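Local structure of reticulocyte binding protein (Streptococcus agalactiae COH1, 3FAW) at residues A[118-122]-A[123-127]; A[524-528]-A[529-533]; A[702-705]-A[706-709]. The protein is a cell-wall-linked pullulanase of group B streptococcus that probably hydrolyses alpha-1,6-glucosidic linkages in pullulan and related alpha-glucans. All blocks are in the same frame, centred on the assembly; numbering follows the deposited sequence.

Overall arrangement
From the N terminus, interaction 1 (118-127) comes first, where strand 114-120 of the N-terminal beta domain passes into helix 122-129. Interaction 2 (524-533) follows in the catalytic (beta/alpha)8 barrel, closing the turns that leave helix 518-525. Interaction 3 (702-709) comes last, where helix 685-703 ends and the chain turns against the C-terminal beta domain. Each closes only a short local loop; they lie in series, neither nesting nor crossing. Interactions 1 and 3 are on opposite sides of the chain's centre, their centres 52 Å apart. Interactions 2 and 3 come within about 13 Å at their nearest atoms without touching.

Interaction 1: A[118-122]-A[123-127]; sequences TRQSW and EFKDQ
S121 and K125 join the strand end to the first turn of the helix through a backbone bond from K125 N to S121 O (2.8 Å); D126 N repeats the i to i+4 pattern on W122 O. The arrangement is an N-capped helix start: S121 is the N-cap residue of helix 122-129, and its OG accepts from F124 N (3.2 Å). The S121 hydroxyl can do this because chi1 of 74° sets OG between the backbone N and the carbonyl carbon. Water 1 also bonds S121 OG and donates weakly to E123 OE1.

Next to the cap, E123 bends at chi2 and folds over one face of the W122 indole. Its CG stands 3.8 Å from the centroid of the six-membered ring, only 4° off the normal, a CH-pi contact, and its carboxylate lies stacked on the indole, the planes 14° apart. The far end of E123 is taken by a salt bridge from K497, and W122 also stacks on H431, so the helix start is joined to neighbouring loops. From the strand end, Q120 CB meets K125 CG at 3.7 Å, the two side chains crossing at about a right angle, and Q120 CG reaches the edge of the F124 ring at CD2. K125 NZ carries on to a salt bridge with E405. D126 OD1 is hydrogen-bonded to Y408 OH, while D126 OD2, which accepts from A432 N, lies in the indole plane at the ring edge, 3.5 Å from W122 CE3.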
# COMPACT_ATOMS: atom_id res chain seq x y z
N THR A 118 23.11 -23.36 21.26
CA THR A 118 22.06 -23.59 20.26
C THR A 118 21.07 -22.43 20.23
O THR A 118 20.73 -21.86 21.27
CB THR A 118 21.30 -24.91 20.51
OG1 THR A 118 20.68 -24.88 21.80
CG2 THR A 118 22.24 -26.11 20.41
N ARG A 119 20.63 -22.10 19.02
CA ARG A 119 19.59 -21.11 18.78
C ARG A 119 18.34 -21.87 18.38
O ARG A 119 18.42 -22.87 17.67
CB ARG A 119 20.04 -20.17 17.64
CG ARG A 119 18.97 -19.24 17.07
CD ARG A 119 19.57 -18.24 16.09
NE ARG A 119 20.16 -18.89 14.91
CZ ARG A 119 19.52 -19.15 13.77
NH1 ARG A 119 18.24 -18.81 13.60
NH2 ARG A 119 20.16 -19.75 12.77
N GLN A 120 17.17 -21.40 18.82
CA GLN A 120 15.92 -22.03 18.41
C GLN A 120 15.50 -21.50 17.04
O GLN A 120 15.40 -20.29 16.85
CB GLN A 120 14.82 -21.75 19.43
CG GLN A 120 15.02 -22.47 20.76
CD GLN A 120 14.03 -22.05 21.82
OE1 GLN A 120 13.59 -20.90 21.86
NE2 GLN A 120 13.67 -22.98 22.70
N SER A 121 15.27 -22.41 16.08
CA SER A 121 14.79 -22.00 14.75
C SER A 121 13.39 -21.43 14.90
O SER A 121 12.68 -21.77 15.84
CB SER A 121 14.79 -23.19 13.78
OG SER A 121 13.73 -24.09 14.05
N TRP A 122 12.98 -20.57 13.97
CA TRP A 122 11.64 -19.98 14.04
C TRP A 122 10.54 -21.05 13.96
O TRP A 122 9.51 -20.91 14.62
CB TRP A 122 11.44 -18.86 13.00
CG TRP A 122 11.35 -19.28 11.56
CD1 TRP A 122 12.37 -19.26 10.64
CD2 TRP A 122 10.19 -19.74 10.86
NE1 TRP A 122 11.91 -19.70 9.42
CE2 TRP A 122 10.58 -20.00 9.53
CE3 TRP A 122 8.86 -19.97 11.23
CZ2 TRP A 122 9.68 -20.47 8.56
CZ3 TRP A 122 7.97 -20.44 10.27
CH2 TRP A 122 8.39 -20.69 8.95
N GLU A 123 10.75 -22.10 13.17
CA GLU A 123 9.81 -23.23 13.10
C GLU A 123 9.65 -23.92 14.46
O GLU A 123 8.54 -24.28 14.85
CB GLU A 123 10.24 -24.28 12.06
CG GLU A 123 10.24 -23.81 10.61
CD GLU A 123 11.58 -23.28 10.14
OE1 GLU A 123 12.40 -22.85 10.99
OE2 GLU A 123 11.82 -23.27 8.92
N PHE A 124 10.77 -24.10 15.16
CA PHE A 124 10.78 -24.70 16.50
C PHE A 124 10.18 -23.74 17.53
O PHE A 124 9.48 -24.17 18.45
CB PHE A 124 12.21 -25.10 16.89
CG PHE A 124 12.30 -25.91 18.17
CD1 PHE A 124 11.51 -27.03 18.37
CD2 PHE A 124 13.21 -25.55 19.16
CE1 PHE A 124 11.61 -27.78 19.54
CE2 PHE A 124 13.32 -26.30 20.33
CZ PHE A 124 12.51 -27.41 20.52
N LYS A 125 10.45 -22.44 17.38
CA LYS A 125 9.83 -21.41 18.23
C LYS A 125 8.31 -21.40 18.09
O LYS A 125 7.59 -21.22 19.07
CB LYS A 125 10.40 -20.01 17.92
CG LYS A 125 11.82 -19.78 18.42
CD LYS A 125 12.23 -18.32 18.33
CE LYS A 125 13.58 -18.10 19.00
NZ LYS A 125 14.11 -16.72 18.85
N ASP A 126 7.81 -21.60 16.86
CA ASP A 126 6.37 -21.76 16.63
C ASP A 126 5.84 -23.04 17.27
O ASP A 126 4.78 -23.04 17.89
CB ASP A 126 6.03 -21.79 15.13
CG ASP A 126 6.09 -20.42 14.48
OD1 ASP A 126 6.14 -19.40 15.18
OD2 ASP A 126 6.06 -20.39 13.22
N GLN A 127 6.59 -24.14 17.12
CA GLN A 127 6.20 -25.42 17.74
C GLN A 127 6.01 -25.26 19.25
O GLN A 127 5.04 -25.76 19.80
CB GLN A 127 7.23 -26.52 17.45
CG GLN A 127 6.85 -27.90 18.02
CD GLN A 127 7.82 -29.02 17.63
OE1 GLN A 127 8.41 -28.99 16.55
NE2 GLN A 127 7.97 -30.01 18.51
O HOH W 1 13.55 -25.91 11.95

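Interaction 2: A[524-528]-A[529-533]; sequences LKSGF and PNEGT
Two successive tight turns follow helix 518-525, the first built round the cis peptide between F528 and P529. G527 O accepts from N530 N (2.7 Å, N-H...O angle 133°), and the backbone angles of F528 and P529 match a type VIa1 turn. The cis bond brings proline back over its aromatic neighbour: P529 CB stands 3.9 Å from the centroid of the F528 ring and 2° off its normal, a CH-pi contact over the centre of one face. F528 presents that face with CG anti to the backbone N (chi1 -177°).

A type II turn from N530 to T533 comes next, and N530 O receives both T533 N and, at 2.9 Å, T533 OG1, from the same face of its plane. S526, which leaves the helix with positive phi, ties the second turn back: its OG accepts from G532 N at 2.9 Å. Water 2 completes the link, accepting from K525 NZ (2.7 Å) and donating to E531 OE2 (2.8 Å), which also takes L576 N. In the barrel, helix 518-525 follows strand 513-516, and the turns lie beside helix 578-586, whose V581 touches K525, S526 and E531.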
# COMPACT_ATOMS: atom_id res chain seq x y z
N LEU A 524 0.53 2.94 -22.22
CA LEU A 524 -0.21 4.19 -22.45
C LEU A 524 0.62 5.47 -22.24
O LEU A 524 0.49 6.41 -23.02
CB LEU A 524 -1.46 4.25 -21.57
CG LEU A 524 -2.58 3.24 -21.86
CD1 LEU A 524 -3.87 3.66 -21.15
CD2 LEU A 524 -2.83 3.07 -23.35
N LYS A 525 1.45 5.51 -21.20
CA LYS A 525 2.16 6.76 -20.85
C LYS A 525 3.55 6.58 -20.19
O LYS A 525 4.04 7.50 -19.55
CB LYS A 525 1.27 7.66 -19.97
CG LYS A 525 0.51 6.94 -18.85
CD LYS A 525 1.43 6.34 -17.78
CE LYS A 525 2.14 7.41 -16.96
NZ LYS A 525 2.81 6.83 -15.77
N SER A 526 4.16 5.41 -20.37
CA SER A 526 5.49 5.09 -19.81
C SER A 526 5.52 4.88 -18.30
O SER A 526 4.61 5.27 -17.56
CB SER A 526 6.54 6.14 -20.20
OG SER A 526 6.51 7.28 -19.35
N GLY A 527 6.61 4.25 -17.86
CA GLY A 527 6.89 3.98 -16.46
C GLY A 527 8.21 3.24 -16.33
O GLY A 527 8.97 3.16 -17.29
N PHE A 528 8.49 2.68 -15.15
CA PHE A 528 9.73 1.94 -14.93
C PHE A 528 9.86 0.77 -15.92
O PHE A 528 8.89 0.05 -16.16
CB PHE A 528 9.79 1.41 -13.50
CG PHE A 528 11.07 0.69 -13.16
CD1 PHE A 528 12.19 1.40 -12.76
CD2 PHE A 528 11.14 -0.69 -13.24
CE1 PHE A 528 13.38 0.74 -12.46
CE2 PHE A 528 12.33 -1.36 -12.94
CZ PHE A 528 13.44 -0.64 -12.54
N PRO A 529 11.07 0.56 -16.49
CA PRO A 529 12.33 1.27 -16.28
C PRO A 529 12.58 2.49 -17.18
O PRO A 529 13.68 3.05 -17.15
CB PRO A 529 13.37 0.19 -16.58
CG PRO A 529 12.74 -0.62 -17.66
CD PRO A 529 11.24 -0.55 -17.44
N ASN A 530 11.58 2.91 -17.96
CA ASN A 530 11.77 3.98 -18.96
C ASN A 530 10.73 5.10 -18.89
O ASN A 530 10.08 5.41 -19.89
CB ASN A 530 11.78 3.37 -20.37
CG ASN A 530 12.85 2.30 -20.55
OD1 ASN A 530 12.59 1.24 -21.13
ND2 ASN A 530 14.06 2.58 -20.07
N GLU A 531 10.58 5.73 -17.72
CA GLU A 531 9.64 6.85 -17.57
C GLU A 531 10.06 8.04 -18.44
O GLU A 531 11.23 8.44 -18.45
CB GLU A 531 9.51 7.30 -16.11
CG GLU A 531 8.34 8.26 -15.87
CD GLU A 531 8.15 8.66 -14.41
OE1 GLU A 531 9.13 9.12 -13.79
OE2 GLU A 531 7.02 8.53 -13.91
N GLY A 532 9.09 8.60 -19.18
CA GLY A 532 9.35 9.72 -20.09
C GLY A 532 9.50 9.32 -21.55
O GLY A 532 9.61 10.18 -22.42
N THR A 533 9.52 8.01 -21.83
CA THR A 533 9.57 7.53 -23.21
C THR A 533 8.19 7.65 -23.85
O THR A 533 7.19 7.28 -23.23
CB THR A 533 10.02 6.06 -23.27
OG1 THR A 533 11.24 5.91 -22.54
CG2 THR A 533 10.25 5.64 -24.72
O HOH W 2 4.23 8.66 -14.46

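Interaction 3: A[702-705]-A[706-709]; sequences RSTD and AFRK
T704 and A706 meet in the compact half of this contact, where A706 N bonds to T704 OG1 (3.2 Å, N-H...O angle 165°). The T704 hydroxyl lies anti to its own backbone N (chi1 173°), which leaves CG2 to pack on the F707 ring, 3.7 Å from CD2. T704, A706 and F707 are buried, in touch with Y749 or V751 of strand 748-754, and D743 is a second partner of T704 OG1. One residue on, R708 N bonds to D705 O at 3.0 Å. The R708 side chain, bent at chi2 and chi3, passes back so that D705 CA lies over one face of its guanidinium; R708 NE makes a salt bridge to D267.

The D705-K709 side is looser in that the charged ends, D705 OD1 and K709 NZ, stay 5.2 Å apart and are bridged by water 3, which donates to D705 OD1 (2.6 Å) and accepts from K709 NZ (2.9 Å); S703 faces solvent. D705 OD2 is hydrogen-bonded to S744 OG, and K709 NZ is also held by E718 and I742 O. A side-chain oxygen accepting from the N-H two residues on defines an ST turn, here opening a short 3-10 segment between the catalytic barrel and the C-terminal beta domain.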
# COMPACT_ATOMS: atom_id res chain seq x y z
N ARG A 702 -20.04 3.67 -14.59
CA ARG A 702 -20.96 3.11 -13.61
C ARG A 702 -22.38 2.91 -14.15
O ARG A 702 -23.19 2.20 -13.55
CB ARG A 702 -20.99 3.98 -12.35
CG ARG A 702 -19.63 4.08 -11.65
CD ARG A 702 -19.72 4.75 -10.28
NE ARG A 702 -20.50 3.95 -9.33
CZ ARG A 702 -20.91 4.37 -8.13
NH1 ARG A 702 -20.61 5.60 -7.70
NH2 ARG A 702 -21.62 3.56 -7.36
N SER A 703 -22.67 3.54 -15.29
CA SER A 703 -24.00 3.46 -15.89
C SER A 703 -24.28 2.14 -16.60
O SER A 703 -25.44 1.83 -16.89
CB SER A 703 -24.21 4.62 -16.88
OG SER A 703 -23.46 4.42 -18.07
N THR A 704 -23.24 1.36 -16.90
CA THR A 704 -23.40 0.14 -17.70
C THR A 704 -22.31 -0.90 -17.42
O THR A 704 -21.12 -0.56 -17.36
CB THR A 704 -23.39 0.47 -19.22
OG1 THR A 704 -23.40 -0.73 -19.99
CG2 THR A 704 -22.17 1.30 -19.59
N ASP A 705 -22.72 -2.16 -17.29
CA ASP A 705 -21.77 -3.26 -17.08
C ASP A 705 -20.99 -3.65 -18.34
O ASP A 705 -20.18 -4.59 -18.30
CB ASP A 705 -22.46 -4.48 -16.45
CG ASP A 705 -23.53 -5.10 -17.34
OD1 ASP A 705 -23.35 -5.17 -18.57
OD2 ASP A 705 -24.56 -5.55 -16.78
N ALA A 706 -21.21 -2.94 -19.45
CA ALA A 706 -20.37 -3.08 -20.64
C ALA A 706 -18.89 -2.86 -20.34
O ALA A 706 -18.03 -3.45 -20.99
CB ALA A 706 -20.82 -2.11 -21.73
N PHE A 707 -18.60 -1.99 -19.37
CA PHE A 707 -17.22 -1.68 -18.99
C PHE A 707 -16.77 -2.44 -17.73
O PHE A 707 -15.66 -2.23 -17.24
CB PHE A 707 -17.06 -0.17 -18.76
CG PHE A 707 -17.44 0.67 -19.96
CD1 PHE A 707 -16.71 0.58 -21.14
CD2 PHE A 707 -18.51 1.56 -19.90
CE1 PHE A 707 -17.05 1.36 -22.25
CE2 PHE A 707 -18.85 2.34 -21.00
CZ PHE A 707 -18.12 2.24 -22.18
N ARG A 708 -17.63 -3.32 -17.22
CA ARG A 708 -17.44 -3.97 -15.91
C ARG A 708 -17.89 -5.42 -15.94
O ARG A 708 -18.67 -5.85 -15.08
CB ARG A 708 -18.24 -3.23 -14.84
CG ARG A 708 -17.79 -1.80 -14.55
CD ARG A 708 -18.99 -0.91 -14.34
NE ARG A 708 -19.95 -1.51 -13.42
CZ ARG A 708 -21.25 -1.25 -13.38
NH1 ARG A 708 -21.80 -0.37 -14.21
NH2 ARG A 708 -22.01 -1.87 -12.50
N LYS A 709 -17.40 -6.19 -16.91
CA LYS A 709 -17.78 -7.60 -17.06
C LYS A 709 -17.12 -8.48 -16.00
O LYS A 709 -16.07 -8.15 -15.45
CB LYS A 709 -17.44 -8.11 -18.46
CG LYS A 709 -18.30 -7.50 -19.54
CD LYS A 709 -17.76 -7.78 -20.93
CE LYS A 709 -18.55 -7.02 -21.99
NZ LYS A 709 -20.01 -7.29 -21.89
O HOH W 3 -21.94 -7.05 -19.71